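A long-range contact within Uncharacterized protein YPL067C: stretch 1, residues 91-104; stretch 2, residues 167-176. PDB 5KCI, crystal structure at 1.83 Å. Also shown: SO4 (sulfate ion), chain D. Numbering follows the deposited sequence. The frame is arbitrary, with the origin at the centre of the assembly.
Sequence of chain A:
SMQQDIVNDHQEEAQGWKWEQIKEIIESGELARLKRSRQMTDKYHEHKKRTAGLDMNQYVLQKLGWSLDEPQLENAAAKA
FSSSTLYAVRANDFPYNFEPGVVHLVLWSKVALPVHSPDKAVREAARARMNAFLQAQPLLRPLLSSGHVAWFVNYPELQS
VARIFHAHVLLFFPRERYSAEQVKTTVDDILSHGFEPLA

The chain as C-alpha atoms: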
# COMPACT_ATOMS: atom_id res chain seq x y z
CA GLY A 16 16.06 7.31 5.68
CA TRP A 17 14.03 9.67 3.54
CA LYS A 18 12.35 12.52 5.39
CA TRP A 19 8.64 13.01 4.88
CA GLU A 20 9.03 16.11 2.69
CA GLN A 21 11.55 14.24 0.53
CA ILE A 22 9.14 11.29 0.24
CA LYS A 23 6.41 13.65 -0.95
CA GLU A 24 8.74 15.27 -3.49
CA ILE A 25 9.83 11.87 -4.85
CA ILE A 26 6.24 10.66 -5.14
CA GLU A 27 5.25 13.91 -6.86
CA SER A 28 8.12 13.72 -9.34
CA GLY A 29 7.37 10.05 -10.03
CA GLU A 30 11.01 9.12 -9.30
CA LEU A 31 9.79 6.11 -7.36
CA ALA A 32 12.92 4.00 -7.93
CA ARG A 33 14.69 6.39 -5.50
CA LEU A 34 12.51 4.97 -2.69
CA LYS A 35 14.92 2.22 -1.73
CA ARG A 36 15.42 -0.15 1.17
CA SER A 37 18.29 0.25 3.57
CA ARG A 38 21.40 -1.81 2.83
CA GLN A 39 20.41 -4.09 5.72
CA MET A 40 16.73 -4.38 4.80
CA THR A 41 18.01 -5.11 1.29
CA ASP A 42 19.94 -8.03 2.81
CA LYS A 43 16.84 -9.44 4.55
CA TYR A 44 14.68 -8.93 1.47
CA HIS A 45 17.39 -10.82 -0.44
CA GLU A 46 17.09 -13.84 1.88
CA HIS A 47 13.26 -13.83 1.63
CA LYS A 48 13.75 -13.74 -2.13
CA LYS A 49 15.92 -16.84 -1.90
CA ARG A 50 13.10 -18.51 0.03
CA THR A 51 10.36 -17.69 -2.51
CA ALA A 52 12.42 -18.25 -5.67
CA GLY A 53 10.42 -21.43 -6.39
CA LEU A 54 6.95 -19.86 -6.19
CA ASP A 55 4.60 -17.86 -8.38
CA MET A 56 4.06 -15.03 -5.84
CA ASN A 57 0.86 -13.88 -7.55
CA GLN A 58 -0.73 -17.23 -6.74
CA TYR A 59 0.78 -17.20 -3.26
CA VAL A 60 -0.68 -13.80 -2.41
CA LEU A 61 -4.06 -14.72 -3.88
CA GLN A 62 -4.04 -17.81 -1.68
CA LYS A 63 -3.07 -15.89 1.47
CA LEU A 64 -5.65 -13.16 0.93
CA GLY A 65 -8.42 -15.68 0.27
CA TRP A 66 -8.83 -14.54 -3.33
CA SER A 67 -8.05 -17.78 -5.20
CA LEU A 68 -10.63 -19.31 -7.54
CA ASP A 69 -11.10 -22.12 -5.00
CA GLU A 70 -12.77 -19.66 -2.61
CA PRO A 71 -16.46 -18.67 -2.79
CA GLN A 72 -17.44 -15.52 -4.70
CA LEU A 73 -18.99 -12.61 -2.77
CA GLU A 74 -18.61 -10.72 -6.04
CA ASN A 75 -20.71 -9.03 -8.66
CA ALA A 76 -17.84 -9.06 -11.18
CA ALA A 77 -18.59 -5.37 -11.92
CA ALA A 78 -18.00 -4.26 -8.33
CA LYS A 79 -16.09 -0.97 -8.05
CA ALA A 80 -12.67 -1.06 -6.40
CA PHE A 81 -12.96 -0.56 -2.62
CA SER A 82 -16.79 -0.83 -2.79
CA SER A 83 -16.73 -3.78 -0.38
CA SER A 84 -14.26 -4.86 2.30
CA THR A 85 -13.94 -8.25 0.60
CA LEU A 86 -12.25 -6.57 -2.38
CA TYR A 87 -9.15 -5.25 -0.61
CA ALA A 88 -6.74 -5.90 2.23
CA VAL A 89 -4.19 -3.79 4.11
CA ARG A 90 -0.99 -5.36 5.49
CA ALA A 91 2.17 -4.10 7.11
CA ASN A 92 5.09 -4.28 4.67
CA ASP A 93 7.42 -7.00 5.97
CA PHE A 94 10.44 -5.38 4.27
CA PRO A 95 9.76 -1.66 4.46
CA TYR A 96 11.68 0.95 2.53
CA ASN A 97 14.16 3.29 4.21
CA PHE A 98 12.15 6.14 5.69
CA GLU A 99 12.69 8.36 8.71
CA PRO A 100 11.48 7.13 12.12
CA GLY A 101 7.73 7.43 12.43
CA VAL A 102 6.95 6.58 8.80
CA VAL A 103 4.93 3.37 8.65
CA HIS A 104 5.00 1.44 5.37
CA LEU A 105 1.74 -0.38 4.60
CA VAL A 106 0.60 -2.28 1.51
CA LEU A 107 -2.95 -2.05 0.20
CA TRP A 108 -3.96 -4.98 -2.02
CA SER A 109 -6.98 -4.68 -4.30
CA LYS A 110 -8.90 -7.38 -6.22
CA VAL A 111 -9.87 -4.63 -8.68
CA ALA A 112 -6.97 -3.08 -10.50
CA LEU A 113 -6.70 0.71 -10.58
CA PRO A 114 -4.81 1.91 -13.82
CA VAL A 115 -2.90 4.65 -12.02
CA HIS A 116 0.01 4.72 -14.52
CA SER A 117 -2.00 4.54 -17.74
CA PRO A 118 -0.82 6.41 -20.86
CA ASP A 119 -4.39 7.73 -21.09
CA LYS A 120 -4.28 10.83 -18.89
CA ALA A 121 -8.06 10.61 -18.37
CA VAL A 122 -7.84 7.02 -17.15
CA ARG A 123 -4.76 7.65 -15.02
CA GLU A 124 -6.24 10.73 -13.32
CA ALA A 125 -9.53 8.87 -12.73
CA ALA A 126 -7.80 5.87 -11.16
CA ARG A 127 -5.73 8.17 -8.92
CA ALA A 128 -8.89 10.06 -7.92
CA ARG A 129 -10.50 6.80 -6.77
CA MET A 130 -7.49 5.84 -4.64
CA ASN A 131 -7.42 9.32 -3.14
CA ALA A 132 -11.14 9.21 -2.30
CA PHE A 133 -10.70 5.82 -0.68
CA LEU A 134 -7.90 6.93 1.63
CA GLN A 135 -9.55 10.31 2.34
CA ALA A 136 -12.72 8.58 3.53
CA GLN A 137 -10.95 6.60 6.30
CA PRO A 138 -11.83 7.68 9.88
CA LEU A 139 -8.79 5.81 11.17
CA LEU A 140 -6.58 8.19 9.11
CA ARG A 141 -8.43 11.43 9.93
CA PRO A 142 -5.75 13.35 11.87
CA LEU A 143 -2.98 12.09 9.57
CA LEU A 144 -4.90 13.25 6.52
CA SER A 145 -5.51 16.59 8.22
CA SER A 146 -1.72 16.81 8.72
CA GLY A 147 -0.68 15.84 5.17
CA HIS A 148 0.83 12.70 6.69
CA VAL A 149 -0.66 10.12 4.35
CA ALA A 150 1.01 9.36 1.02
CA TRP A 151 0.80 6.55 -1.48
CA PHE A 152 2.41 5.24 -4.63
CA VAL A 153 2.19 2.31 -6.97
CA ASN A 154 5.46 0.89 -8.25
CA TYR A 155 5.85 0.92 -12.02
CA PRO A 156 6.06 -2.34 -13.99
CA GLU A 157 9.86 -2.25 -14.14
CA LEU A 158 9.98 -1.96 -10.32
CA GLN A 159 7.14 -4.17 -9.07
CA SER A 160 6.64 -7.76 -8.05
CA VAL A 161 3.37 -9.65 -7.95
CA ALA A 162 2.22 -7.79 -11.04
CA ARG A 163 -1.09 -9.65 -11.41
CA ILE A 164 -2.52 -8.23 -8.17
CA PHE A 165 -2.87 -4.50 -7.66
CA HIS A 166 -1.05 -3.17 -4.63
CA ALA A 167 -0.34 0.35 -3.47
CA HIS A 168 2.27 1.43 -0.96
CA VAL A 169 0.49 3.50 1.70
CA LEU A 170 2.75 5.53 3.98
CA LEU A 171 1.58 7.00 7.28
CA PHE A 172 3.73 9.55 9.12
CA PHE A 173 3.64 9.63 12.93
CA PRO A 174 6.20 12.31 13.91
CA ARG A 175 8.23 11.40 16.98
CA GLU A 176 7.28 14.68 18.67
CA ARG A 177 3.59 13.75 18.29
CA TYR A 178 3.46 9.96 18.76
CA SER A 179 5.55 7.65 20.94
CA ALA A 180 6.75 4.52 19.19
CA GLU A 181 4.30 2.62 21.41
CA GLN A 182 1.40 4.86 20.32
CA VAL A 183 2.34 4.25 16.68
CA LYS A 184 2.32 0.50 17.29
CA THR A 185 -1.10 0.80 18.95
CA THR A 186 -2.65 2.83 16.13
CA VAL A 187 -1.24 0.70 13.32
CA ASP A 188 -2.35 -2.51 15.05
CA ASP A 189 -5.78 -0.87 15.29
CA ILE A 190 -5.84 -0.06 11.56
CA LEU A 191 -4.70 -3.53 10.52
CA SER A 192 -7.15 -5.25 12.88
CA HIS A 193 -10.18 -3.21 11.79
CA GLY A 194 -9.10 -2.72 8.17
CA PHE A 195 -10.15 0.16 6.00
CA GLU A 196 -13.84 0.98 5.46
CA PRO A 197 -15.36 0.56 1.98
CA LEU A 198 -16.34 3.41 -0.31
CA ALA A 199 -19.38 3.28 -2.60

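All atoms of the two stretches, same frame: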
# COMPACT_ATOMS: atom_id res chain seq x y z
N ALA A 91 0.88 -4.73 6.89
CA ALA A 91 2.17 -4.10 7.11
C ALA A 91 3.19 -4.67 6.12
O ALA A 91 3.19 -5.88 5.86
CB ALA A 91 2.64 -4.31 8.55
N ASN A 92 4.01 -3.81 5.53
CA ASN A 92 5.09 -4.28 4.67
C ASN A 92 6.14 -4.98 5.52
O ASN A 92 6.68 -4.39 6.47
CB ASN A 92 5.73 -3.14 3.87
CG ASN A 92 6.62 -3.64 2.73
OD1 ASN A 92 7.31 -4.66 2.86
ND2 ASN A 92 6.63 -2.92 1.61
N ASP A 93 6.44 -6.25 5.19
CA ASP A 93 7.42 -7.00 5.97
C ASP A 93 8.84 -6.48 5.77
O ASP A 93 9.70 -6.70 6.63
CB ASP A 93 7.38 -8.49 5.59
CG ASP A 93 6.19 -9.21 6.20
OD1 ASP A 93 5.79 -8.86 7.33
OD2 ASP A 93 5.66 -10.14 5.54
N PHE A 94 9.10 -5.82 4.65
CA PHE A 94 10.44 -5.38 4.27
C PHE A 94 10.35 -3.93 3.86
O PHE A 94 10.56 -3.57 2.70
CB PHE A 94 11.00 -6.28 3.17
CG PHE A 94 11.09 -7.73 3.59
CD1 PHE A 94 12.13 -8.18 4.38
CD2 PHE A 94 10.09 -8.62 3.23
CE1 PHE A 94 12.20 -9.50 4.78
CE2 PHE A 94 10.15 -9.95 3.64
CZ PHE A 94 11.20 -10.39 4.40
N PRO A 95 10.06 -3.05 4.81
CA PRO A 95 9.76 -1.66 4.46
C PRO A 95 10.95 -0.97 3.82
O PRO A 95 12.11 -1.32 4.06
CB PRO A 95 9.42 -1.00 5.80
CG PRO A 95 9.50 -2.04 6.85
CD PRO A 95 10.04 -3.31 6.26
N TYR A 96 10.64 0.11 3.09
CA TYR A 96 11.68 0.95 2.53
C TYR A 96 12.28 1.85 3.62
O TYR A 96 11.79 1.92 4.74
CB TYR A 96 11.14 1.81 1.41
CG TYR A 96 10.61 1.02 0.19
CD1 TYR A 96 10.74 -0.35 0.12
CD2 TYR A 96 9.99 1.69 -0.84
CE1 TYR A 96 10.23 -1.06 -1.03
CE2 TYR A 96 9.48 1.01 -1.95
CZ TYR A 96 9.62 -0.35 -2.04
OH TYR A 96 9.12 -0.98 -3.16
N ASN A 97 13.32 2.59 3.24
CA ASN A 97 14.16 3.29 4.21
C ASN A 97 13.65 4.70 4.38
O ASN A 97 14.02 5.62 3.64
CB ASN A 97 15.61 3.29 3.76
CG ASN A 97 16.54 3.81 4.83
OD1 ASN A 97 16.21 3.81 6.01
ND2 ASN A 97 17.72 4.25 4.41
N PHE A 98 12.80 4.88 5.38
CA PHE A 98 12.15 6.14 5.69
C PHE A 98 12.56 6.60 7.09
O PHE A 98 13.08 5.82 7.89
CB PHE A 98 10.63 5.98 5.62
CG PHE A 98 10.13 5.54 4.29
CD1 PHE A 98 10.56 6.18 3.15
CD2 PHE A 98 9.20 4.53 4.18
CE1 PHE A 98 10.09 5.80 1.90
CE2 PHE A 98 8.73 4.14 2.94
CZ PHE A 98 9.17 4.78 1.81
N GLU A 99 12.29 7.86 7.40
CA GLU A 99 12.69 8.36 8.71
C GLU A 99 11.82 7.71 9.80
O GLU A 99 10.71 7.25 9.53
CB GLU A 99 12.60 9.88 8.76
CG GLU A 99 11.19 10.48 8.65
CD GLU A 99 11.15 11.96 8.97
OE1 GLU A 99 11.70 12.35 10.03
OE2 GLU A 99 10.57 12.73 8.18
N PRO A 100 12.30 7.68 11.04
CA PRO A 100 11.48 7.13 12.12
C PRO A 100 10.10 7.77 12.11
O PRO A 100 9.96 8.97 11.88
CB PRO A 100 12.26 7.49 13.39
CG PRO A 100 13.64 7.65 12.95
CD PRO A 100 13.58 8.19 11.55
N GLY A 101 9.09 6.96 12.34
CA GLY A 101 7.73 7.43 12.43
C GLY A 101 6.93 7.18 11.17
O GLY A 101 5.70 7.18 11.22
N VAL A 102 7.62 6.95 10.05
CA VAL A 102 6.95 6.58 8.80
C VAL A 102 6.68 5.09 8.79
O VAL A 102 7.60 4.26 8.87
CB VAL A 102 7.78 7.01 7.59
CG1 VAL A 102 7.07 6.56 6.30
CG2 VAL A 102 7.97 8.52 7.59
N VAL A 103 5.41 4.74 8.62
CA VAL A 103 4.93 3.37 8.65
C VAL A 103 4.62 3.00 7.21
O VAL A 103 3.95 3.76 6.51
CB VAL A 103 3.68 3.25 9.53
CG1 VAL A 103 3.10 1.89 9.47
CG2 VAL A 103 4.05 3.59 10.99
N HIS A 104 5.12 1.85 6.77
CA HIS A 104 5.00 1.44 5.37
C HIS A 104 3.98 0.31 5.29
O HIS A 104 4.26 -0.82 5.72
CB HIS A 104 6.37 0.98 4.88
CG HIS A 104 6.43 0.68 3.42
ND1 HIS A 104 7.62 0.54 2.76
CD2 HIS A 104 5.45 0.50 2.50
CE1 HIS A 104 7.39 0.26 1.49
NE2 HIS A 104 6.08 0.22 1.31
N ALA A 167 -0.84 -0.99 -3.68
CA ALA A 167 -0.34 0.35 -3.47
C ALA A 167 0.45 0.38 -2.17
O ALA A 167 0.09 -0.29 -1.19
CB ALA A 167 -1.48 1.39 -3.40
N HIS A 168 1.52 1.14 -2.17
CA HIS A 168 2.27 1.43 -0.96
C HIS A 168 1.63 2.64 -0.29
O HIS A 168 1.48 3.70 -0.91
CB HIS A 168 3.74 1.66 -1.31
CG HIS A 168 4.38 0.46 -1.92
ND1 HIS A 168 5.03 -0.48 -1.16
CD2 HIS A 168 4.39 -0.01 -3.20
CE1 HIS A 168 5.47 -1.46 -1.95
NE2 HIS A 168 5.09 -1.19 -3.18
N VAL A 169 1.19 2.47 0.95
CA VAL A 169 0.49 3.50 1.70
C VAL A 169 1.37 3.82 2.88
O VAL A 169 1.64 2.94 3.70
CB VAL A 169 -0.89 3.05 2.18
CG1 VAL A 169 -1.54 4.08 3.05
CG2 VAL A 169 -1.82 2.70 1.00
N LEU A 170 1.84 5.06 2.95
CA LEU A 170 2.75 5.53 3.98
C LEU A 170 1.99 6.43 4.93
O LEU A 170 1.27 7.33 4.49
CB LEU A 170 3.90 6.33 3.36
CG LEU A 170 4.66 5.62 2.23
CD1 LEU A 170 5.85 6.48 1.82
CD2 LEU A 170 5.14 4.26 2.62
N LEU A 171 2.22 6.22 6.24
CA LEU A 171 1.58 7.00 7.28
C LEU A 171 2.69 7.60 8.12
O LEU A 171 3.57 6.85 8.57
CB LEU A 171 0.70 6.14 8.18
CG LEU A 171 -0.39 5.31 7.50
CD1 LEU A 171 -1.20 4.60 8.55
CD2 LEU A 171 -1.24 6.19 6.62
N PHE A 172 2.66 8.91 8.34
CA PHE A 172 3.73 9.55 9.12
C PHE A 172 3.21 9.89 10.51
O PHE A 172 2.24 10.65 10.66
CB PHE A 172 4.26 10.80 8.41
CG PHE A 172 5.49 11.43 9.08
CD1 PHE A 172 6.44 10.67 9.75
CD2 PHE A 172 5.72 12.80 8.96
CE1 PHE A 172 7.55 11.26 10.33
CE2 PHE A 172 6.84 13.38 9.53
CZ PHE A 172 7.75 12.60 10.21
N PHE A 173 3.89 9.35 11.53
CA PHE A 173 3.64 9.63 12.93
C PHE A 173 4.89 10.31 13.47
O PHE A 173 5.81 9.64 13.93
CB PHE A 173 3.35 8.34 13.71
CG PHE A 173 2.15 7.57 13.23
CD1 PHE A 173 2.28 6.60 12.26
CD2 PHE A 173 0.91 7.77 13.78
CE1 PHE A 173 1.21 5.86 11.87
CE2 PHE A 173 -0.16 7.05 13.39
CZ PHE A 173 -0.02 6.09 12.40
N PRO A 174 4.98 11.64 13.42
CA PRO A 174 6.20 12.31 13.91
C PRO A 174 6.51 11.95 15.36
O PRO A 174 5.61 11.76 16.18
CB PRO A 174 5.88 13.80 13.76
CG PRO A 174 4.77 13.85 12.71
CD PRO A 174 3.96 12.60 12.99
N ARG A 175 7.80 11.82 15.65
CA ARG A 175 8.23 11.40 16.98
C ARG A 175 7.82 12.42 18.05
O ARG A 175 7.64 12.07 19.22
CB ARG A 175 9.73 11.16 16.97
CG ARG A 175 10.15 9.83 16.34
CD ARG A 175 9.84 8.65 17.25
NE ARG A 175 10.38 7.40 16.73
CZ ARG A 175 9.65 6.42 16.18
NH1 ARG A 175 8.33 6.50 16.09
NH2 ARG A 175 10.26 5.33 15.74
N GLU A 176 7.69 13.69 17.68
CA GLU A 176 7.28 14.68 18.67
C GLU A 176 5.78 14.68 18.89
O GLU A 176 5.30 15.40 19.76
CB GLU A 176 7.79 16.09 18.28
CG GLU A 176 7.07 16.77 17.12
CD GLU A 176 7.52 16.29 15.73
OE1 GLU A 176 8.30 15.30 15.63
OE2 GLU A 176 7.08 16.92 14.73
S SO4 D . 6.29 -3.99 -5.21
O1 SO4 D . 5.78 -5.26 -5.78
O2 SO4 D . 5.41 -2.86 -5.41
O3 SO4 D . 6.48 -4.15 -3.75
O4 SO4 D . 7.58 -3.68 -5.81
O HOH W 1 9.23 3.90 12.77

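The two stretches meet as neighbouring antiparallel strands, with touching residues at least 64 positions apart in sequence. Val102 pairs with Phe172, Val103 with Leu171 and His104 with Leu170. Together the stretches bury 706 Å² of surface.

Three backbone hydrogen bonds hold the register. Val103 N donates to Leu171 O at 2.8 Å, and Leu171 N donates to Val103 O at 3.0 Å, so this pair is bonded in both directions. Phe173 N donates to Gly101 O at 2.8 Å, which carries the ladder past the end of the strand pairing. The strands are close enough for CA-H...O contacts as well: Val102 CA lies 3.4 Å from Leu171 O, and Leu170 CA lies 3.3 Å from Val103 O.

Gly101 sits in a type II turn from Glu99 to Val102, closed by Val102 N donating to Glu99 O at 3.1 Å. Its phi is positive, at 101°. A CB here would be jammed against the preceding carbonyl oxygen and would also clash with Phe173 O. Without one, Gly101 CA comes within 3.3 Å of Phe173 O.

The polar side-chain link is between two histidines. His104 NE2 and His168 ND1 are 2.8 Å apart and hydrogen-bonded. The rings meet rim to rim, with planes at 59°. The other ring nitrogens are also engaged. Tyr96 N donates to His104 ND1 at 3.1 Å, tying the loop to the strand. His168 NE2 donates to O2 of the sulfate at 2.8 Å; this ion probably comes from the crystallisation liquor. The Tyr96 ring lies near parallel to that of His168 but slid apart, so they barely overlap.

Apolar contacts occur on both faces of the sheet. On the face with Val102, His104, Leu170 and Phe172, Val102 CG2 packs 3.4 Å from Phe172 CD1. Leu170 CD2 lies over the face of the His104 ring, 4.1 Å from its centroid, in a CH-pi contact. The same methyl, Leu170 CD2, is 3.6 Å from Phe98 CE2, so it joins the strand histidine to the preceding loop. On the face with Val103 and Leu171, the two CB atoms, Val103 CB and Leu171 CB, are 4.4 Å apart. Val103 CG2 also reaches Phe173 CD1 at 3.7 Å.

Beyond the paired strands, the Arg175 guanidinium presents one face to the Pro100-Gly101 backbone. Pro100 CB is 3.8 Å from Arg175 NH2. One water accepts from Gly101 N at 3.1 Å and, weakly, from Arg175 NH2 at 3.5 Å, bridging the two stretches.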